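Local coordinates for ribosome inactivating type 1 protein (PDB 3MVG) that belongs to the type 1 ribosome-inactivating proteins, single-chain plant proteins of mixed alpha/beta fold, at residues E5-G10 with R53-G58; T203-V208 with A245-W250; L84-P89 with T103-Y108. All blocks are in the same frame, centred on the assembly; numbering follows the deposited sequence.

Contact 1. Residues E5-G10 with R53-G58; sequences EFRVTG and RLFDWG
The guanidinium of Arg7 lies flat over the ring of Phe55, the two planes only 4° apart and their centres 3.6 Å apart, a stacked cation-pi pair. Both side chains run side by side from neighbouring strands; the bend of Arg7 at chi2 (-148°) sets CD above the same face, where it adds a CH-pi contact, and NH2 reaches the far end of the ring, 3.5 Å from Phe55 CZ. On the same face of the sheet Glu5 pairs with Arg53. Glu5 OE2 takes Arg53 NE, at 2.7 Å, and Arg53 NH1, side-on and close to the guanidinium plane; NE uses the anti lone pair of OE2, while NH1 comes from above the carboxylate plane. In this conformer of Glu5, one of two, a single oxygen accepts both bonds of the salt bridge, and it also sits at the edge of the Phe55 ring.

Below these side chains, 5-7 and 53-55 are parallel strands, 3-7 being the outermost strand on this side of the six-stranded mixed sheet of the N-terminal part. Phe6 N bonds to Arg53 O, Phe55 N to Phe6 O, and Val8 N to Phe55 O at 3.1 Å, just as the strands end. On the other face, Phe6 CB meets Leu54 CD2, with Phe19 against the Phe6 ring and Ile133 of helix 126-138 against Leu54.

Past the strands the chains part slightly. Val8 CG2 sits over one face of the Trp57 indole, 3.8 Å from the centroid of its six-membered ring, and a water joins Thr9 N to Asp56 O.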
loop_
_atom_site.group_PDB
_atom_site.type_symbol
_atom_site.label_atom_id
_atom_site.label_comp_id
_atom_site.label_asym_id
_atom_site.label_seq_id
_atom_site.Cartn_x
_atom_site.Cartn_y
_atom_site.Cartn_z
ATOM N N GLU A 5 -6.284 11.262 16.633
ATOM C CA GLU A 5 -6.787 10.074 17.336
ATOM C C GLU A 5 -6.979 8.844 16.451
ATOM O O GLU A 5 -7.234 8.962 15.251
ATOM C CB GLU A 5 -8.114 10.382 18.040
ATOM C CG GLU A 5 -8.047 11.493 19.073
ATOM C CD GLU A 5 -9.364 11.687 19.800
ATOM O OE1 GLU A 5 -10.415 11.683 19.127
ATOM O OE2 GLU A 5 -9.347 11.854 21.039
ATOM N N PHE A 6 -6.873 7.667 17.066
ATOM C CA PHE A 6 -7.166 6.396 16.405
ATOM C C PHE A 6 -7.754 5.440 17.436
ATOM O O PHE A 6 -7.240 5.328 18.553
ATOM C CB PHE A 6 -5.916 5.775 15.776
ATOM C CG PHE A 6 -6.171 4.435 15.146
ATOM C CD1 PHE A 6 -5.816 3.263 15.808
ATOM C CD2 PHE A 6 -6.804 4.335 13.910
ATOM C CE1 PHE A 6 -6.069 2.025 15.240
ATOM C CE2 PHE A 6 -7.061 3.085 13.343
ATOM C CZ PHE A 6 -6.686 1.939 14.013
ATOM N N ARG A 7 -8.838 4.760 17.057
ATOM C CA ARG A 7 -9.483 3.761 17.916
ATOM C C ARG A 7 -9.495 2.412 17.238
ATOM O O ARG A 7 -9.846 2.316 16.059
ATOM C CB ARG A 7 -10.920 4.159 18.253
ATOM C CG ARG A 7 -11.046 5.592 18.689
ATOM C CD ARG A 7 -12.159 5.763 19.678
ATOM N NE ARG A 7 -12.287 7.167 20.054
ATOM C CZ ARG A 7 -12.959 7.599 21.112
ATOM N NH1 ARG A 7 -13.575 6.728 21.897
ATOM N NH2 ARG A 7 -13.016 8.896 21.378
ATOM N N VAL A 8 -9.138 1.361 17.969
ATOM C CA VAL A 8 -9.133 0.038 17.357
ATOM C C VAL A 8 -10.527 -0.489 16.992
ATOM O O VAL A 8 -10.675 -1.184 15.989
ATOM C CB VAL A 8 -8.358 -1.027 18.178
ATOM C CG1 VAL A 8 -6.872 -0.685 18.245
ATOM C CG2 VAL A 8 -8.932 -1.213 19.571
ATOM N N THR A 9 -11.533 -0.124 17.784
ATOM C CA THR A 9 -12.908 -0.580 17.563
ATOM C C THR A 9 -13.413 -0.171 16.183
ATOM O O THR A 9 -13.386 1.006 15.828
ATOM C CB THR A 9 -13.843 -0.049 18.669
ATOM O OG1 THR A 9 -13.471 -0.653 19.918
ATOM C CG2 THR A 9 -15.315 -0.358 18.363
ATOM N N GLY A 10 -13.831 -1.160 15.395
ATOM C CA GLY A 10 -14.368 -0.895 14.066
ATOM C C GLY A 10 -13.334 -0.592 12.999
ATOM O O GLY A 10 -13.691 -0.130 11.920
ATOM N N ARG A 53 -3.540 10.154 20.268
ATOM C CA ARG A 53 -4.344 9.471 21.266
ATOM C C ARG A 53 -4.899 8.181 20.691
ATOM O O ARG A 53 -5.597 8.192 19.670
ATOM C CB ARG A 53 -5.456 10.378 21.799
ATOM C CG ARG A 53 -6.205 9.756 22.981
ATOM C CD ARG A 53 -6.900 10.767 23.887
ATOM N NE ARG A 53 -7.665 11.769 23.150
ATOM C CZ ARG A 53 -7.431 13.078 23.201
ATOM N NH1 ARG A 53 -8.179 13.913 22.493
ATOM N NH2 ARG A 53 -6.454 13.559 23.960
ATOM N N LEU A 54 -4.566 7.072 21.343
ATOM C CA LEU A 54 -4.919 5.742 20.866
ATOM C C LEU A 54 -5.828 5.054 21.858
ATOM O O LEU A 54 -5.560 5.076 23.055
ATOM C CB LEU A 54 -3.657 4.901 20.701
ATOM C CG LEU A 54 -2.567 5.440 19.773
ATOM C CD1 LEU A 54 -1.348 4.556 19.867
ATOM C CD2 LEU A 54 -3.080 5.495 18.349
ATOM N N PHE A 55 -6.872 4.401 21.350
ATOM C CA PHE A 55 -7.899 3.759 22.187
ATOM C C PHE A 55 -7.924 2.256 21.962
ATOM O O PHE A 55 -7.955 1.794 20.819
ATOM C CB PHE A 55 -9.283 4.333 21.868
ATOM C CG PHE A 55 -9.459 5.786 22.238
ATOM C CD1 PHE A 55 -8.949 6.797 21.436
ATOM C CD2 PHE A 55 -10.183 6.144 23.377
ATOM C CE1 PHE A 55 -9.128 8.138 21.770
ATOM C CE2 PHE A 55 -10.373 7.490 23.716
ATOM C CZ PHE A 55 -9.846 8.484 22.916
ATOM N N ASP A 56 -7.910 1.491 23.053
ATOM C CA ASP A 56 -7.968 0.032 22.975
ATOM C C ASP A 56 -9.400 -0.480 22.773
ATOM O O ASP A 56 -10.298 0.316 22.518
ATOM C CB ASP A 56 -7.269 -0.610 24.183
ATOM C CG ASP A 56 -8.052 -0.481 25.486
ATOM O OD1 ASP A 56 -9.227 -0.040 25.476
ATOM O OD2 ASP A 56 -7.466 -0.828 26.532
ATOM N N TRP A 57 -9.606 -1.794 22.861
ATOM C CA TRP A 57 -10.935 -2.358 22.586
ATOM C C TRP A 57 -12.013 -1.827 23.528
ATOM O O TRP A 57 -13.180 -1.761 23.147
ATOM C CB TRP A 57 -10.944 -3.890 22.608
ATOM C CG TRP A 57 -10.108 -4.562 21.549
ATOM C CD1 TRP A 57 -9.029 -5.371 21.759
ATOM C CD2 TRP A 57 -10.284 -4.497 20.124
ATOM N NE1 TRP A 57 -8.526 -5.818 20.565
ATOM C CE2 TRP A 57 -9.268 -5.291 19.543
ATOM C CE3 TRP A 57 -11.202 -3.855 19.284
ATOM C CZ2 TRP A 57 -9.135 -5.447 18.161
ATOM C CZ3 TRP A 57 -11.066 -4.007 17.906
ATOM C CH2 TRP A 57 -10.041 -4.801 17.363
ATOM N N GLY A 58 -11.625 -1.448 24.741
ATOM C CA GLY A 58 -12.563 -0.873 25.709
ATOM C C GLY A 58 -12.568 0.646 25.738
ATOM O O GLY A 58 -13.073 1.253 26.681
HETATM O O HOH W 1 -11.631 1.343 20.487
HETATM O O HOH W 2 -14.698 -2.999 20.927
#

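Contact 2. Residues T203-V208 with A245-W250; sequences TLSTEV and ALLLRW
Ser205 and Leu248 meet in a helix-to-loop contact: one side of helix 201-210 receives the extended, irregular chain 245-250 that follows helix 235-240 near the end of the model. A single direct hydrogen bond joins the two, from Leu248 N to Ser205 OG, 3.0 Å long and fairly straight at 155°. The serine oxygen stands anti to its own carbonyl carbon (chi1 -72°), beside the backbone N, and there it also bonds to Trp201 O one turn back. It therefore links the helix backbone to the passing chain, while Ser205 CB packs against the backbone N and O of Leu248.

Further along the helix, Thr206 meets Trp250 at about a right angle. Its CG2 methyl lies over one face of the indole, shifted toward the rim and 3.8 Å from the centroid of the five-membered ring, a CH-pi contact; Thr206 OG1 comes within 3.5 Å of Trp250 CD1. A water, 2.8 Å from Thr206 OG1, donates to Leu248 O, giving the threonine hydroxyl an indirect hold on the same backbone.

This is the C-terminal side of the ribosome-inactivating protein fold, where the last modelled part of the chain starts beside helix 13-27, is bound by Pro37 and Leu39 through the backbone of Leu247, and runs out across helix 201-210. Gln209, one turn beyond Ser205, strengthens the crossing, its side chain bonding to both Leu248 O and Trp250 N.

On the buried side the contact is apolar. Val208 and Leu247 cross at about a right angle, and Val208 CG1, anti to the backbone N (chi1 168°), touches both leucine methyls, with Leu247 CD1 at 4.0 Å.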
loop_
_atom_site.group_PDB
_atom_site.type_symbol
_atom_site.label_atom_id
_atom_site.label_comp_id
_atom_site.label_asym_id
_atom_site.label_seq_id
_atom_site.Cartn_x
_atom_site.Cartn_y
_atom_site.Cartn_z
ATOM N N THR A 203 19.023 7.823 5.963
ATOM C CA THR A 203 19.829 7.726 4.755
ATOM C C THR A 203 18.996 8.030 3.511
ATOM O O THR A 203 19.406 8.829 2.662
ATOM C CB THR A 203 20.504 6.348 4.654
ATOM O OG1 THR A 203 21.430 6.208 5.738
ATOM C CG2 THR A 203 21.253 6.189 3.339
ATOM N N LEU A 204 17.822 7.408 3.408
ATOM C CA LEU A 204 16.941 7.651 2.281
ATOM C C LEU A 204 16.475 9.109 2.258
ATOM O O LEU A 204 16.428 9.735 1.191
ATOM C CB LEU A 204 15.742 6.693 2.309
ATOM C CG LEU A 204 16.043 5.221 1.972
ATOM C CD1 LEU A 204 14.914 4.311 2.435
ATOM C CD2 LEU A 204 16.324 5.015 0.478
ATOM N N SER A 205 16.138 9.645 3.432
ATOM C CA SER A 205 15.665 11.025 3.547
ATOM C C SER A 205 16.716 11.991 3.015
ATOM O O SER A 205 16.400 12.908 2.251
ATOM C CB SER A 205 15.359 11.379 5.004
ATOM O OG SER A 205 14.173 10.730 5.474
ATOM N N THR A 206 17.958 11.792 3.446
ATOM C CA THR A 206 19.076 12.631 3.020
ATOM C C THR A 206 19.336 12.508 1.518
ATOM O O THR A 206 19.484 13.530 0.827
ATOM C CB THR A 206 20.318 12.314 3.851
ATOM O OG1 THR A 206 20.063 12.717 5.198
ATOM C CG2 THR A 206 21.553 13.057 3.321
ATOM N N GLU A 207 19.336 11.284 0.999
ATOM C CA GLU A 207 19.569 11.089 -0.430
ATOM C C GLU A 207 18.496 11.771 -1.275
ATOM O O GLU A 207 18.798 12.357 -2.317
ATOM C CB GLU A 207 19.691 9.607 -0.792
ATOM C CG GLU A 207 20.953 8.912 -0.244
ATOM C CD GLU A 207 22.252 9.595 -0.647
ATOM O OE1 GLU A 207 22.388 9.989 -1.826
ATOM O OE2 GLU A 207 23.139 9.726 0.218
ATOM N N VAL A 208 17.246 11.738 -0.823
ATOM C CA VAL A 208 16.193 12.453 -1.542
ATOM C C VAL A 208 16.487 13.959 -1.595
ATOM O O VAL A 208 16.323 14.591 -2.647
ATOM C CB VAL A 208 14.789 12.150 -0.967
ATOM C CG1 VAL A 208 13.735 13.114 -1.527
ATOM C CG2 VAL A 208 14.409 10.719 -1.256
ATOM N N ALA A 245 7.570 8.412 2.861
ATOM C CA ALA A 245 6.380 9.251 2.974
ATOM C C ALA A 245 6.563 10.489 3.825
ATOM O O ALA A 245 5.690 11.352 3.855
ATOM C CB ALA A 245 5.198 8.426 3.496
ATOM N N LEU A 246 7.679 10.545 4.545
ATOM C CA LEU A 246 8.096 11.705 5.331
ATOM C C LEU A 246 9.605 11.759 5.255
ATOM O O LEU A 246 10.254 10.709 5.274
ATOM C CB LEU A 246 7.704 11.563 6.807
ATOM C CG LEU A 246 6.226 11.434 7.164
ATOM C CD1 LEU A 246 6.075 11.076 8.628
ATOM C CD2 LEU A 246 5.491 12.721 6.840
ATOM N N LEU A 247 10.158 12.967 5.193
ATOM C CA LEU A 247 11.608 13.135 5.121
ATOM C C LEU A 247 12.158 13.774 6.376
ATOM O O LEU A 247 11.711 14.851 6.782
ATOM C CB LEU A 247 12.006 14.009 3.929
ATOM C CG LEU A 247 11.539 13.594 2.544
ATOM C CD1 LEU A 247 11.865 14.705 1.572
ATOM C CD2 LEU A 247 12.149 12.287 2.097
ATOM N N LEU A 248 13.150 13.118 6.983
ATOM C CA LEU A 248 13.932 13.746 8.048
ATOM C C LEU A 248 14.736 14.898 7.441
ATOM O O LEU A 248 15.541 14.668 6.535
ATOM C CB LEU A 248 14.874 12.725 8.689
ATOM C CG LEU A 248 15.713 13.246 9.856
ATOM C CD1 LEU A 248 14.828 13.586 11.055
ATOM C CD2 LEU A 248 16.743 12.208 10.235
ATOM N N ARG A 249 14.517 16.119 7.917
ATOM C CA ARG A 249 15.187 17.280 7.322
ATOM C C ARG A 249 16.698 17.176 7.505
ATOM O O ARG A 249 17.195 16.954 8.615
ATOM C CB ARG A 249 14.637 18.583 7.898
ATOM C CG ARG A 249 15.170 19.846 7.210
ATOM C CD ARG A 249 14.546 21.106 7.776
ATOM N NE ARG A 249 13.106 21.122 7.523
ATOM C CZ ARG A 249 12.372 22.207 7.320
ATOM N NH1 ARG A 249 12.923 23.420 7.364
ATOM N NH2 ARG A 249 11.074 22.083 7.075
ATOM N N TRP A 250 17.411 17.332 6.394
ATOM C CA TRP A 250 18.868 17.237 6.375
ATOM C C TRP A 250 19.504 18.590 6.711
ATOM O O TRP A 250 19.168 19.597 6.096
ATOM C CB TRP A 250 19.333 16.733 5.005
ATOM C CG TRP A 250 20.829 16.600 4.864
ATOM C CD1 TRP A 250 21.654 15.803 5.603
ATOM C CD2 TRP A 250 21.664 17.275 3.917
ATOM N NE1 TRP A 250 22.956 15.947 5.181
ATOM C CE2 TRP A 250 22.989 16.842 4.145
ATOM C CE3 TRP A 250 21.422 18.209 2.900
ATOM C CZ2 TRP A 250 24.073 17.313 3.395
ATOM C CZ3 TRP A 250 22.502 18.673 2.150
ATOM C CH2 TRP A 250 23.810 18.226 2.405
HETATM O O HOH W 3 18.080 13.326 7.042
#

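Contact 3. Residues L84-P89 with T103-Y108; sequences LLSDTP and TFTGSY. Unlike the reference sequence in segment 84-89: Ser86 (reference Ala). Unlike the reference sequence in segment 103-108: Thr105 (reference Ile).
Leu85 and Phe104 meet at a slant, the CD2 methyl of Leu85 3.7 Å from CE2 of the Phe104 ring. The other methyl branch, Leu85 CD1, turns to the backbone of Gly106 and comes 3.8 Å from its CA. Asp87 and Thr105 cross at about a right angle: Asp87 CG, held between its own backbone N and carbonyl carbon (chi1 52°), lies 3.8 Å from the Thr105 CG2 methyl. In one of its two conformers Ser86 also turns OG to that methyl.

The two segments are loops next to the sheet's far edge: strand 81-84 leads into 84-89, and the short strand 100-101 precedes the other. Leu85 to Thr88 form a type I beta turn, and Ser107 is the N-cap of helix 108-115. Between the loops a direct backbone bond runs from Ser86 N to Phe104 O, 2.9 Å and nearly straight at 170°, though the donor stands above the carbonyl plane. Two waters add indirect links: one, beside Ser86 OG in the same conformer, donates to Thr103 O, and the other donates to Asp87 OD2 and accepts from Gly106 N. Beyond Leu85, the Phe104 ring packs on Val148 and Leu152 of helix 146-164 and on Leu111 of helix 108-115.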
loop_
_atom_site.group_PDB
_atom_site.type_symbol
_atom_site.label_atom_id
_atom_site.label_comp_id
_atom_site.label_asym_id
_atom_site.label_seq_id
_atom_site.Cartn_x
_atom_site.Cartn_y
_atom_site.Cartn_z
ATOM N N LEU A 84 8.300 9.383 30.341
ATOM C CA LEU A 84 9.307 9.922 29.429
ATOM C C LEU A 84 10.354 8.891 29.115
ATOM O O LEU A 84 10.837 8.195 30.011
ATOM C CB LEU A 84 10.004 11.131 30.063
ATOM C CG LEU A 84 9.413 12.536 29.930
ATOM C CD1 LEU A 84 7.890 12.610 29.960
ATOM C CD2 LEU A 84 10.023 13.430 31.010
ATOM N N LEU A 85 10.744 8.798 27.852
ATOM C CA LEU A 85 11.945 8.036 27.521
ATOM C C LEU A 85 13.146 8.717 28.198
ATOM O O LEU A 85 13.098 9.916 28.523
ATOM C CB LEU A 85 12.128 7.888 26.007
ATOM C CG LEU A 85 11.058 7.028 25.323
ATOM C CD1 LEU A 85 11.139 7.208 23.815
ATOM C CD2 LEU A 85 11.174 5.553 25.691
ATOM N N SER A 86 14.210 7.954 28.435
ATOM C CA SER A 86 15.300 8.439 29.290
ATOM C C SER A 86 15.983 9.705 28.766
ATOM O O SER A 86 16.479 10.515 29.556
ATOM C CB SER A 86 16.330 7.336 29.538
ATOM O OG SER A 86 17.078 7.063 28.367
ATOM N N ASP A 87 15.977 9.885 27.446
ATOM C CA ASP A 87 16.627 11.038 26.823
ATOM C C ASP A 87 15.719 12.243 26.565
ATOM O O ASP A 87 16.179 13.272 26.080
ATOM C CB ASP A 87 17.391 10.629 25.548
ATOM C CG ASP A 87 16.545 9.836 24.544
ATOM O OD1 ASP A 87 15.414 9.394 24.845
ATOM O OD2 ASP A 87 17.056 9.621 23.425
ATOM N N THR A 88 14.444 12.137 26.923
ATOM C CA THR A 88 13.491 13.202 26.629
ATOM C C THR A 88 13.633 14.367 27.606
ATOM O O THR A 88 13.517 14.173 28.805
ATOM C CB THR A 88 12.065 12.649 26.649
ATOM O OG1 THR A 88 11.981 11.613 25.673
ATOM C CG2 THR A 88 11.049 13.731 26.340
ATOM N N PRO A 89 13.877 15.588 27.089
ATOM C CA PRO A 89 13.999 16.729 27.995
ATOM C C PRO A 89 12.731 16.967 28.812
ATOM O O PRO A 89 11.609 16.847 28.295
ATOM C CB PRO A 89 14.268 17.897 27.041
ATOM C CG PRO A 89 14.949 17.264 25.874
ATOM C CD PRO A 89 14.220 15.958 25.703
ATOM N N THR A 103 13.932 4.090 32.094
ATOM C CA THR A 103 15.388 3.934 32.133
ATOM C C THR A 103 16.021 3.713 30.756
ATOM O O THR A 103 17.246 3.597 30.642
ATOM C CB THR A 103 15.804 2.756 33.029
ATOM O OG1 THR A 103 15.443 1.526 32.394
ATOM C CG2 THR A 103 15.145 2.854 34.399
ATOM N N PHE A 104 15.192 3.657 29.717
ATOM C CA PHE A 104 15.663 3.397 28.356
ATOM C C PHE A 104 15.265 4.481 27.365
ATOM O O PHE A 104 14.288 5.211 27.573
ATOM C CB PHE A 104 15.128 2.042 27.866
ATOM C CG PHE A 104 13.626 1.895 27.988
ATOM C CD1 PHE A 104 13.057 1.407 29.162
ATOM C CD2 PHE A 104 12.781 2.259 26.935
ATOM C CE1 PHE A 104 11.667 1.277 29.287
ATOM C CE2 PHE A 104 11.396 2.127 27.050
ATOM C CZ PHE A 104 10.837 1.634 28.230
ATOM N N THR A 105 16.042 4.577 26.290
ATOM C CA THR A 105 15.695 5.436 25.170
ATOM C C THR A 105 14.770 4.678 24.212
ATOM O O THR A 105 14.445 3.506 24.418
ATOM C CB THR A 105 16.947 5.853 24.369
ATOM O OG1 THR A 105 17.455 4.707 23.674
ATOM C CG2 THR A 105 18.036 6.459 25.265
ATOM N N GLY A 106 14.374 5.372 23.149
ATOM C CA GLY A 106 13.515 4.806 22.123
ATOM C C GLY A 106 14.232 4.090 20.994
ATOM O O GLY A 106 13.589 3.682 20.031
ATOM N N SER A 107 15.550 3.914 21.085
ATOM C CA SER A 107 16.238 3.148 20.043
ATOM C C SER A 107 15.751 1.703 20.074
ATOM O O SER A 107 15.407 1.186 21.137
ATOM C CB SER A 107 17.757 3.206 20.204
ATOM O OG SER A 107 18.174 2.360 21.255
ATOM N N TYR A 108 15.713 1.042 18.922
ATOM C CA TYR A 108 15.317 -0.359 18.921
ATOM C C TYR A 108 16.281 -1.224 19.729
ATOM O O TYR A 108 15.862 -2.192 20.342
ATOM C CB TYR A 108 15.144 -0.913 17.507
ATOM C CG TYR A 108 13.925 -0.364 16.810
ATOM C CD1 TYR A 108 12.650 -0.574 17.333
ATOM C CD2 TYR A 108 14.041 0.364 15.632
ATOM C CE1 TYR A 108 11.519 -0.070 16.707
ATOM C CE2 TYR A 108 12.908 0.874 14.991
ATOM C CZ TYR A 108 11.658 0.642 15.540
ATOM O OH TYR A 108 10.544 1.147 14.919
HETATM O O HOH W 4 19.093 5.141 28.768
HETATM O O HOH W 5 14.907 8.021 22.231
#

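From the N terminus, the chain opens contact 1 with strand 3-7, passes through helix 13-27 and two short strands, and closes it on strand 49-55, pairing the first two strands of the sheet. It then runs through strands 61-67, 72-78 and 81-84, and contact 3 closes a much shorter loop, around helix 92-95 and strand 100-101, at the sheet's other end. Only after the long central helices does contact 2 open on helix 201-210, closing with 245-250 around strands 215-223 and 229-234. The three follow in series, neither nested nor crossing. Contacts 1 and 2, centres 30 Å apart, lie on opposite sides of the chain's centre; none touches another.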